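Side-chain contacts in FLAP endonuclease-1 protein (Methanocaldococcus jannaschii, PDB 1A76), which cuts 5' flaps and trims 5' ends of DNA during replication and repair, with magnesium as its cofactor: residues I261-I264 / F265-K269; I14-E17 / D18-G21; I286-L290 / V291-D295; L200-V203 / L204-R208. One frame throughout, in Å; residues are numbered along the deposited sequence.

Contact 1 of 4, residues I261-I264 / F265-K269; sequences IKRI and FKEPK
The CG of Phe265 lies anti to its own carbonyl carbon (chi1 -68°), which turns the ring back along the helix beside Ile261. In Ile261 the branch CG2 stands anti to the backbone N and reaches the ring at CE2, 3.9 Å away. The two side chains run side by side and point the same way. Ile264 CG2 sits over the centre of one face, a CH-pi contact 4.2 Å from the centroid of the Phe265 ring and 9° off its normal. This is the last turn of helix 258-266, and Glu267 is the first residue to leave helical angles. Lys266 N still bonds to Lys262 O at 2.9 Å, nearly in line with the carbonyl. Glu267 N bonds to Arg263 O at 2.7 Å. Pro268 follows and packs its CB against Ile264 O at 3.4 Å. Lys266 pairs with Asp212 and Lys262 with Asp259. Arg263 and Glu267 keep their charges apart, NH1 to OE1 being 5.4 Å. The Phe265 ring also meets Tyr179. Between side chains, Ile264 is about 6 Å from Glu152, which binds magnesium, and Phe265 is as near to Asp175, a predicted magnesium ligand. A bound manganese ion lies about 7 Å from the Phe265 side chain.

Contact 2 of 4, residues I14-E17 / D18-G21; sequences ISFE and DLKG
Ile14 reaches forward round the turn to Asp18 and Leu19. From its CB, the branch CG2 meets Leu19 CD2 at 3.8 Å. The other branch, CG1, is anti to the backbone N (chi1 -171°) and lies 3.9 Å from Asp18 CB. At the tip, CD1 touches Leu19 CD1 at 3.7 Å. Ser15 helps to hold the turn. Its OG takes the amide of Asp18, with Asp18 N to Ser15 OG 3.3 Å and an N-H...O angle of 157°. The bond from the same N to Ser15 O is weak. An alanine here would remove OG and would probably leave the Asp18 amide to the weaker bond with Ser15 O. Two more backbone bonds follow, Leu19 N to Phe16 O at 3.1 Å and Lys20 N to Glu17 O at 3.0 Å. In both, the donor stands above the carbonyl plane; each runs from i+3 back to i, as in tight turns. Leu19 CD2 approaches the edge of the Phe16 ring. The turn lies in the N-domain, in the loop joining edge strand 12-13 to inner strand 23-27. Phe16 stacks on His67 of helix 56-70, Lys20 bridges to Asp72 just beyond that helix, and Leu19 rests on Trp167.

Contact 3 of 4, residues I286-L290 / V291-D295; sequences IIKFL and VDEND
Backbone bonds join Ile287 and Lys288 to the residues one turn on. Ile287 O accepts twice, from Val291 N at 2.7 Å and from Asp292 N at 3.0 Å. The second is a five-residue step, as is Glu293 N to Lys288 O at 2.7 Å, so the helix widens into a pi-type turn. A side-chain bond adds to these. Asn294 has its CG anti to the carbonyl carbon (chi1 -78°), which carries the amide back over the turn. There ND2 gives a bond of 2.9 Å to Phe289 O, with an N-H...O angle of 157°. The same ND2 lies over one face of the Phe289 ring, 3.7 Å above its plane and toward the rim. An alanine in its place would probably leave Phe289 O without this donor and open a gap over that ring face. Lys288 and Glu293 form no salt bridge: Lys288 CE touches Glu293 OE2 at 3.1 Å, while NZ is 4.1 Å from it. Among apolar groups, Ile287 CG2 packs alongside Val291 CB. Helix 283-292 packs against helices 298-315, 129-142 and 56-70. Ile286 and Val291 touch the first, Phe289 and Leu290 rest on Leu138, and Phe289 meets Tyr58 edge-to-face.

Contact 4 of 4, residues L200-V203 / L204-R208; sequences LNEV and LEDLR
Leu204 opens its forked end toward Leu200, one turn back along helix 200-207. The two side chains meet at a slant. Leu200 CD1 fills the hollow of the fork, 4.1 Å from Leu204 CD2 and 4.2 Å from Leu204 CG. Leu204 CD1 comes to Leu200 CG at 4.1 Å. The root of the fork, Leu204 CG, lies close over Leu200 O at 3.1 Å. CG is anti to the carbonyl carbon (chi1 -49°), which leans the side chain back toward that earlier turn. A second pair is formed by Val203 and Leu207. They lie side by side and point the same way, with Val203 CG1 4.1 Å from Leu207 CD1. Val203 CG1 also meets Leu204 CD2 at 4.3 Å, and this links the two pairs. Outside, Leu200 packs on Leu177, Val203 on Ile9 and Leu207 on Phe235 of helix 235-244, which joins the helix to both N- and I-domain. Glu202 and Asp206 run past Pro10. Asn201 runs alongside Glu205, its amide plane turned 83° from the carboxylate. Regular backbone bonds tie the turns together, such as Leu204 N to Leu200 O at 3.0 Å. Arg208, with positive phi, ends the helix as the C-prime residue of a Schellman motif. Glu202 OE2 and Asp206 OD2 lie 3.8 Å apart, and two like charges this close would probably make it easier for one of them to take up a proton.

Overall arrangement
Along the chain the order is contact 2, contact 4, contact 1 and contact 3. Contact 2, in the N-domain, leads into strand 23-27 of the mixed sheet. Contact 4, in the I-domain, follows directly on strand 196-199, which pairs with strand 12-13 just before contact 2. The sheet thus ties the two domains together here. Their centres are about 23 Å apart. Contacts 1 and 4 are the closest pair, with centres about 21 Å apart and nearest atoms about 9 Å. Contact 1 lies beside the metal-site residues. Contact 3 is far from them, on the opposite side of the chain's centre from contacts 1 and 4, about 41 and 47 Å away between centres. None of the four touches another.

Contact 1 of 4, residues I261-I264 / F265-K269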
loop_
_atom_site.group_PDB
_atom_site.type_symbol
_atom_site.label_atom_id
_atom_site.label_comp_id
_atom_site.label_asym_id
_atom_site.label_seq_id
_atom_site.Cartn_x
_atom_site.Cartn_y
_atom_site.Cartn_z
ATOM N N ILE A 261 -16.795 -6.739 8.581
ATOM C CA ILE A 261 -15.353 -6.517 8.555
ATOM C C ILE A 261 -14.655 -7.772 8.031
ATOM O O ILE A 261 -13.751 -7.686 7.193
ATOM C CB ILE A 261 -14.812 -6.176 9.974
ATOM C CG1 ILE A 261 -15.414 -4.857 10.457
ATOM C CG2 ILE A 261 -13.286 -6.067 9.956
ATOM C CD1 ILE A 261 -15.333 -4.676 11.958
ATOM N N LYS A 262 -15.087 -8.928 8.529
ATOM C CA LYS A 262 -14.538 -10.210 8.110
ATOM C C LYS A 262 -14.672 -10.366 6.598
ATOM O O LYS A 262 -13.731 -10.775 5.919
ATOM C CB LYS A 262 -15.284 -11.357 8.805
ATOM C CG LYS A 262 -14.882 -11.568 10.260
ATOM C CD LYS A 262 -15.425 -12.880 10.812
ATOM C CE LYS A 262 -16.955 -12.897 10.832
ATOM N NZ LYS A 262 -17.539 -13.976 11.695
ATOM N N ARG A 263 -15.850 -10.044 6.079
ATOM C CA ARG A 263 -16.103 -10.162 4.651
ATOM C C ARG A 263 -15.191 -9.261 3.822
ATOM O O ARG A 263 -14.879 -9.583 2.680
ATOM C CB ARG A 263 -17.572 -9.859 4.345
ATOM C CG ARG A 263 -18.378 -11.110 4.006
ATOM C CD ARG A 263 -19.872 -10.822 3.850
ATOM N NE ARG A 263 -20.558 -10.660 5.134
ATOM C CZ ARG A 263 -21.026 -11.662 5.872
ATOM N NH1 ARG A 263 -20.890 -12.915 5.465
ATOM N NH2 ARG A 263 -21.641 -11.405 7.018
ATOM N N ILE A 264 -14.764 -8.139 4.398
ATOM C CA ILE A 264 -13.859 -7.224 3.703
ATOM C C ILE A 264 -12.533 -7.938 3.416
ATOM O O ILE A 264 -11.961 -7.787 2.339
ATOM C CB ILE A 264 -13.561 -5.947 4.546
ATOM C CG1 ILE A 264 -14.516 -4.815 4.143
ATOM C CG2 ILE A 264 -12.104 -5.494 4.324
ATOM C CD1 ILE A 264 -15.067 -4.026 5.304
ATOM N N PHE A 265 -12.049 -8.716 4.384
ATOM C CA PHE A 265 -10.786 -9.433 4.223
ATOM C C PHE A 265 -10.915 -10.735 3.448
ATOM O O PHE A 265 -10.021 -11.095 2.693
ATOM C CB PHE A 265 -10.159 -9.733 5.596
ATOM C CG PHE A 265 -9.691 -8.506 6.316
ATOM C CD1 PHE A 265 -8.530 -7.838 5.905
ATOM C CD2 PHE A 265 -10.447 -7.969 7.351
ATOM C CE1 PHE A 265 -8.139 -6.648 6.511
ATOM C CE2 PHE A 265 -10.064 -6.779 7.964
ATOM C CZ PHE A 265 -8.895 -6.108 7.535
ATOM N N LYS A 266 -12.026 -11.437 3.645
ATOM C CA LYS A 266 -12.247 -12.714 2.983
ATOM C C LYS A 266 -12.828 -12.601 1.578
ATOM O O LYS A 266 -12.553 -13.445 0.732
ATOM C CB LYS A 266 -13.173 -13.596 3.838
ATOM C CG LYS A 266 -12.673 -13.888 5.269
ATOM C CD LYS A 266 -11.229 -14.398 5.287
ATOM C CE LYS A 266 -11.089 -15.811 4.712
ATOM N NZ LYS A 266 -12.038 -16.822 5.280
ATOM N N GLU A 267 -13.616 -11.557 1.334
ATOM C CA GLU A 267 -14.282 -11.347 0.045
ATOM C C GLU A 267 -14.057 -9.966 -0.538
ATOM O O GLU A 267 -15.016 -9.236 -0.792
ATOM C CB GLU A 267 -15.795 -11.519 0.202
ATOM C CG GLU A 267 -16.317 -12.809 -0.336
ATOM C CD GLU A 267 -16.367 -13.859 0.730
ATOM O OE1 GLU A 267 -17.300 -13.799 1.568
ATOM O OE2 GLU A 267 -15.472 -14.735 0.724
ATOM N N PRO A 268 -12.801 -9.578 -0.757
ATOM C CA PRO A 268 -12.626 -8.238 -1.319
ATOM C C PRO A 268 -12.908 -8.183 -2.821
ATOM O O PRO A 268 -12.885 -9.206 -3.507
ATOM C CB PRO A 268 -11.173 -7.922 -1.003
ATOM C CG PRO A 268 -10.504 -9.271 -1.039
ATOM C CD PRO A 268 -11.512 -10.253 -0.512
ATOM N N LYS A 269 -13.177 -6.979 -3.320
ATOM C CA LYS A 269 -13.413 -6.777 -4.742
ATOM C C LYS A 269 -12.029 -6.726 -5.377
ATOM O O LYS A 269 -11.186 -5.930 -4.960
ATOM C CB LYS A 269 -14.139 -5.464 -4.977
ATOM C CG LYS A 269 -14.418 -5.191 -6.457
ATOM C CD LYS A 269 -15.149 -3.869 -6.694
ATOM C CE LYS A 269 -15.429 -3.596 -8.173
ATOM N NZ LYS A 269 -16.131 -2.325 -8.401
#

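Contact 2 of 4, residues I14-E17 / D18-G21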
loop_
_atom_site.group_PDB
_atom_site.type_symbol
_atom_site.label_atom_id
_atom_site.label_comp_id
_atom_site.label_asym_id
_atom_site.label_seq_id
_atom_site.Cartn_x
_atom_site.Cartn_y
_atom_site.Cartn_z
ATOM N N ILE A 14 15.765 -11.039 4.874
ATOM C CA ILE A 14 16.140 -11.662 3.614
ATOM C C ILE A 14 17.075 -10.703 2.879
ATOM O O ILE A 14 16.875 -9.492 2.910
ATOM C CB ILE A 14 14.891 -11.986 2.723
ATOM C CG1 ILE A 14 15.323 -12.827 1.517
ATOM C CG2 ILE A 14 14.197 -10.692 2.266
ATOM C CD1 ILE A 14 14.181 -13.517 0.771
ATOM N N SER A 15 18.114 -11.225 2.231
ATOM C CA SER A 15 19.012 -10.329 1.514
ATOM C C SER A 15 18.405 -9.911 0.170
ATOM O O SER A 15 17.504 -10.570 -0.345
ATOM C CB SER A 15 20.357 -11.002 1.273
ATOM O OG SER A 15 20.193 -12.128 0.429
ATOM N N PHE A 16 18.891 -8.807 -0.385
ATOM C CA PHE A 16 18.409 -8.340 -1.681
ATOM C C PHE A 16 18.735 -9.401 -2.731
ATOM O O PHE A 16 18.004 -9.581 -3.705
ATOM C CB PHE A 16 19.093 -7.016 -2.044
ATOM C CG PHE A 16 18.278 -6.122 -2.934
ATOM C CD1 PHE A 16 16.893 -6.099 -2.851
ATOM C CD2 PHE A 16 18.907 -5.293 -3.855
ATOM C CE1 PHE A 16 16.145 -5.262 -3.674
ATOM C CE2 PHE A 16 18.173 -4.451 -4.686
ATOM C CZ PHE A 16 16.789 -4.435 -4.597
ATOM N N GLU A 17 19.831 -10.121 -2.520
ATOM C CA GLU A 17 20.245 -11.157 -3.459
ATOM C C GLU A 17 19.243 -12.302 -3.569
ATOM O O GLU A 17 18.936 -12.762 -4.667
ATOM C CB GLU A 17 21.608 -11.729 -3.053
ATOM C CG GLU A 17 22.106 -12.854 -3.957
ATOM C CD GLU A 17 22.018 -14.223 -3.303
ATOM O OE1 GLU A 17 22.886 -14.539 -2.458
ATOM O OE2 GLU A 17 21.082 -14.986 -3.637
ATOM N N ASP A 18 18.742 -12.766 -2.430
ATOM C CA ASP A 18 17.798 -13.872 -2.431
ATOM C C ASP A 18 16.416 -13.442 -2.922
ATOM O O ASP A 18 15.497 -14.245 -3.002
ATOM C CB ASP A 18 17.704 -14.495 -1.032
ATOM C CG ASP A 18 18.964 -15.274 -0.650
ATOM O OD1 ASP A 18 19.821 -15.502 -1.528
ATOM O OD2 ASP A 18 19.102 -15.656 0.529
ATOM N N LEU A 19 16.287 -12.167 -3.255
ATOM C CA LEU A 19 15.034 -11.613 -3.760
ATOM C C LEU A 19 15.157 -11.485 -5.287
ATOM O O LEU A 19 14.194 -11.155 -5.986
ATOM C CB LEU A 19 14.817 -10.235 -3.137
ATOM C CG LEU A 19 13.628 -9.898 -2.238
ATOM C CD1 LEU A 19 12.962 -11.144 -1.728
ATOM C CD2 LEU A 19 14.111 -8.996 -1.098
ATOM N N LYS A 20 16.362 -11.736 -5.793
ATOM C CA LYS A 20 16.631 -11.636 -7.226
ATOM C C LYS A 20 15.755 -12.555 -8.080
ATOM O O LYS A 20 15.561 -13.727 -7.756
ATOM C CB LYS A 20 18.106 -11.945 -7.506
ATOM C CG LYS A 20 18.679 -11.206 -8.712
ATOM C CD LYS A 20 19.510 -12.137 -9.591
ATOM C CE LYS A 20 19.347 -11.825 -11.082
ATOM N NZ LYS A 20 18.321 -12.687 -11.744
ATOM N N GLY A 21 15.225 -12.002 -9.171
ATOM C CA GLY A 21 14.394 -12.776 -10.077
ATOM C C GLY A 21 12.931 -12.919 -9.695
ATOM O O GLY A 21 12.171 -13.589 -10.404
#

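Contact 3 of 4, residues I286-L290 / V291-D295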
loop_
_atom_site.group_PDB
_atom_site.type_symbol
_atom_site.label_atom_id
_atom_site.label_comp_id
_atom_site.label_asym_id
_atom_site.label_seq_id
_atom_site.Cartn_x
_atom_site.Cartn_y
_atom_site.Cartn_z
ATOM N N ILE A 286 10.289 11.366 -19.639
ATOM C CA ILE A 286 10.738 11.278 -18.256
ATOM C C ILE A 286 11.592 12.493 -17.910
ATOM O O ILE A 286 11.430 13.096 -16.839
ATOM C CB ILE A 286 11.541 9.962 -18.006
ATOM C CG1 ILE A 286 10.574 8.765 -18.041
ATOM C CG2 ILE A 286 12.255 10.038 -16.675
ATOM C CD1 ILE A 286 11.236 7.417 -18.177
ATOM N N ILE A 287 12.489 12.863 -18.819
ATOM C CA ILE A 287 13.351 14.031 -18.609
ATOM C C ILE A 287 12.514 15.303 -18.440
ATOM O O ILE A 287 12.752 16.112 -17.535
ATOM C CB ILE A 287 14.318 14.234 -19.806
ATOM C CG1 ILE A 287 15.308 13.070 -19.855
ATOM C CG2 ILE A 287 15.030 15.583 -19.693
ATOM C CD1 ILE A 287 16.655 13.398 -20.480
ATOM N N LYS A 288 11.532 15.474 -19.310
ATOM C CA LYS A 288 10.679 16.638 -19.254
ATOM C C LYS A 288 9.892 16.684 -17.961
ATOM O O LYS A 288 9.804 17.722 -17.313
ATOM C CB LYS A 288 9.714 16.643 -20.435
ATOM C CG LYS A 288 8.791 17.842 -20.463
ATOM C CD LYS A 288 7.584 17.611 -21.364
ATOM C CE LYS A 288 6.648 18.815 -21.325
ATOM N NZ LYS A 288 5.689 18.803 -22.468
ATOM N N PHE A 289 9.310 15.556 -17.583
ATOM C CA PHE A 289 8.518 15.521 -16.364
ATOM C C PHE A 289 9.386 15.725 -15.124
ATOM O O PHE A 289 9.128 16.622 -14.304
ATOM C CB PHE A 289 7.752 14.188 -16.265
ATOM C CG PHE A 289 6.920 14.074 -15.025
ATOM C CD1 PHE A 289 5.753 14.820 -14.887
ATOM C CD2 PHE A 289 7.326 13.258 -13.974
ATOM C CE1 PHE A 289 4.998 14.759 -13.714
ATOM C CE2 PHE A 289 6.581 13.186 -12.794
ATOM C CZ PHE A 289 5.412 13.942 -12.666
ATOM N N LEU A 290 10.428 14.905 -15.004
ATOM C CA LEU A 290 11.333 14.949 -13.860
ATOM C C LEU A 290 12.295 16.148 -13.793
ATOM O O LEU A 290 12.332 16.879 -12.792
ATOM C CB LEU A 290 12.141 13.639 -13.802
ATOM C CG LEU A 290 11.866 12.639 -12.666
ATOM C CD1 LEU A 290 10.369 12.589 -12.316
ATOM C CD2 LEU A 290 12.391 11.262 -13.077
ATOM N N VAL A 291 13.067 16.353 -14.853
ATOM C CA VAL A 291 14.038 17.447 -14.885
ATOM C C VAL A 291 13.425 18.810 -15.201
ATOM O O VAL A 291 13.523 19.748 -14.411
ATOM C CB VAL A 291 15.164 17.164 -15.928
ATOM C CG1 VAL A 291 16.192 18.302 -15.922
ATOM C CG2 VAL A 291 15.837 15.844 -15.619
ATOM N N ASP A 292 12.805 18.918 -16.367
ATOM C CA ASP A 292 12.206 20.173 -16.799
ATOM C C ASP A 292 11.129 20.683 -15.851
ATOM O O ASP A 292 11.198 21.806 -15.353
ATOM C CB ASP A 292 11.589 20.016 -18.190
ATOM C CG ASP A 292 12.626 19.812 -19.282
ATOM O OD1 ASP A 292 13.834 19.894 -18.986
ATOM O OD2 ASP A 292 12.228 19.562 -20.442
ATOM N N GLU A 293 10.126 19.850 -15.609
ATOM C CA GLU A 293 9.018 20.238 -14.767
ATOM C C GLU A 293 9.180 20.036 -13.266
ATOM O O GLU A 293 8.516 20.716 -12.472
ATOM C CB GLU A 293 7.772 19.518 -15.242
ATOM C CG GLU A 293 7.501 19.722 -16.703
ATOM C CD GLU A 293 6.393 18.839 -17.194
ATOM O OE1 GLU A 293 5.954 17.956 -16.430
ATOM O OE2 GLU A 293 5.958 19.025 -18.344
ATOM N N ASN A 294 10.053 19.119 -12.858
ATOM C CA ASN A 294 10.190 18.894 -11.429
ATOM C C ASN A 294 11.576 19.048 -10.830
ATOM O O ASN A 294 11.860 18.566 -9.733
ATOM C CB ASN A 294 9.552 17.557 -11.083
ATOM C CG ASN A 294 8.037 17.665 -11.021
ATOM O OD1 ASN A 294 7.488 18.204 -10.059
ATOM N ND2 ASN A 294 7.359 17.185 -12.057
ATOM N N ASP A 295 12.433 19.737 -11.573
ATOM C CA ASP A 295 13.772 20.054 -11.130
ATOM C C ASP A 295 14.690 18.933 -10.665
ATOM O O ASP A 295 15.540 19.141 -9.787
ATOM C CB ASP A 295 13.671 21.126 -10.048
ATOM C CG ASP A 295 12.980 22.376 -10.547
ATOM O OD1 ASP A 295 13.481 22.973 -11.521
ATOM O OD2 ASP A 295 11.935 22.758 -9.982
#

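Contact 4 of 4, residues L200-V203 / L204-R208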
loop_
_atom_site.group_PDB
_atom_site.type_symbol
_atom_site.label_atom_id
_atom_site.label_comp_id
_atom_site.label_asym_id
_atom_site.label_seq_id
_atom_site.Cartn_x
_atom_site.Cartn_y
_atom_site.Cartn_z
ATOM N N LEU A 200 2.957 -16.218 5.329
ATOM C CA LEU A 200 1.692 -16.508 6.019
ATOM C C LEU A 200 1.604 -17.943 6.556
ATOM O O LEU A 200 1.200 -18.159 7.698
ATOM C CB LEU A 200 0.506 -16.219 5.094
ATOM C CG LEU A 200 -0.929 -16.341 5.655
ATOM C CD1 LEU A 200 -1.158 -15.344 6.806
ATOM C CD2 LEU A 200 -1.943 -16.086 4.536
ATOM N N ASN A 201 1.984 -18.918 5.735
ATOM C CA ASN A 201 1.953 -20.308 6.162
ATOM C C ASN A 201 2.790 -20.495 7.418
ATOM O O ASN A 201 2.389 -21.208 8.328
ATOM C CB ASN A 201 2.479 -21.237 5.066
ATOM C CG ASN A 201 2.119 -22.687 5.322
ATOM O OD1 ASN A 201 0.943 -23.039 5.395
ATOM N ND2 ASN A 201 3.129 -23.534 5.468
ATOM N N GLU A 202 3.955 -19.859 7.461
ATOM C CA GLU A 202 4.816 -19.972 8.630
ATOM C C GLU A 202 4.167 -19.350 9.868
ATOM O O GLU A 202 4.236 -19.923 10.960
ATOM C CB GLU A 202 6.164 -19.305 8.366
ATOM C CG GLU A 202 6.837 -18.764 9.620
ATOM C CD GLU A 202 8.313 -18.491 9.412
ATOM O OE1 GLU A 202 8.642 -17.620 8.583
ATOM O OE2 GLU A 202 9.143 -19.150 10.074
ATOM N N VAL A 203 3.555 -18.175 9.698
ATOM C CA VAL A 203 2.888 -17.485 10.794
ATOM C C VAL A 203 1.826 -18.400 11.408
ATOM O O VAL A 203 1.801 -18.631 12.613
ATOM C CB VAL A 203 2.176 -16.175 10.319
ATOM C CG1 VAL A 203 1.397 -15.560 11.481
ATOM C CG2 VAL A 203 3.192 -15.167 9.807
ATOM N N LEU A 204 0.953 -18.931 10.559
ATOM C CA LEU A 204 -0.135 -19.802 11.018
ATOM C C LEU A 204 0.324 -21.100 11.692
ATOM O O LEU A 204 -0.218 -21.480 12.732
ATOM C CB LEU A 204 -1.065 -20.115 9.841
ATOM C CG LEU A 204 -1.497 -18.883 9.039
ATOM C CD1 LEU A 204 -2.588 -19.248 8.038
ATOM C CD2 LEU A 204 -2.001 -17.816 10.018
ATOM N N GLU A 205 1.316 -21.773 11.109
ATOM C CA GLU A 205 1.822 -23.025 11.672
ATOM C C GLU A 205 2.530 -22.793 13.009
ATOM O O GLU A 205 2.325 -23.543 13.970
ATOM C CB GLU A 205 2.783 -23.712 10.689
ATOM C CG GLU A 205 2.125 -24.187 9.375
ATOM C CD GLU A 205 1.305 -25.465 9.515
ATOM O OE1 GLU A 205 1.051 -25.918 10.653
ATOM O OE2 GLU A 205 0.904 -26.014 8.468
ATOM N N ASP A 206 3.360 -21.756 13.065
ATOM C CA ASP A 206 4.090 -21.429 14.286
ATOM C C ASP A 206 3.189 -21.014 15.441
ATOM O O ASP A 206 3.425 -21.416 16.577
ATOM C CB ASP A 206 5.107 -20.321 14.015
ATOM C CG ASP A 206 6.327 -20.830 13.288
ATOM O OD1 ASP A 206 6.262 -21.973 12.774
ATOM O OD2 ASP A 206 7.338 -20.098 13.226
ATOM N N LEU A 207 2.167 -20.208 15.151
ATOM C CA LEU A 207 1.239 -19.742 16.182
ATOM C C LEU A 207 0.080 -20.718 16.404
ATOM O O LEU A 207 -0.685 -20.586 17.359
ATOM C CB LEU A 207 0.681 -18.359 15.816
ATOM C CG LEU A 207 1.615 -17.152 16.001
ATOM C CD1 LEU A 207 0.916 -15.885 15.534
ATOM C CD2 LEU A 207 2.003 -17.005 17.456
ATOM N N ARG A 208 -0.051 -21.692 15.514
ATOM C CA ARG A 208 -1.103 -22.694 15.622
ATOM C C ARG A 208 -2.486 -22.084 15.429
ATOM O O ARG A 208 -3.404 -22.371 16.186
ATOM C CB ARG A 208 -1.035 -23.389 16.983
ATOM C CG ARG A 208 -0.047 -24.532 17.054
ATOM C CD ARG A 208 -0.729 -25.866 16.749
ATOM N NE ARG A 208 -0.116 -26.511 15.597
ATOM C CZ ARG A 208 -0.061 -27.823 15.395
ATOM N NH1 ARG A 208 -0.591 -28.668 16.272
ATOM N NH2 ARG A 208 0.556 -28.291 14.318
#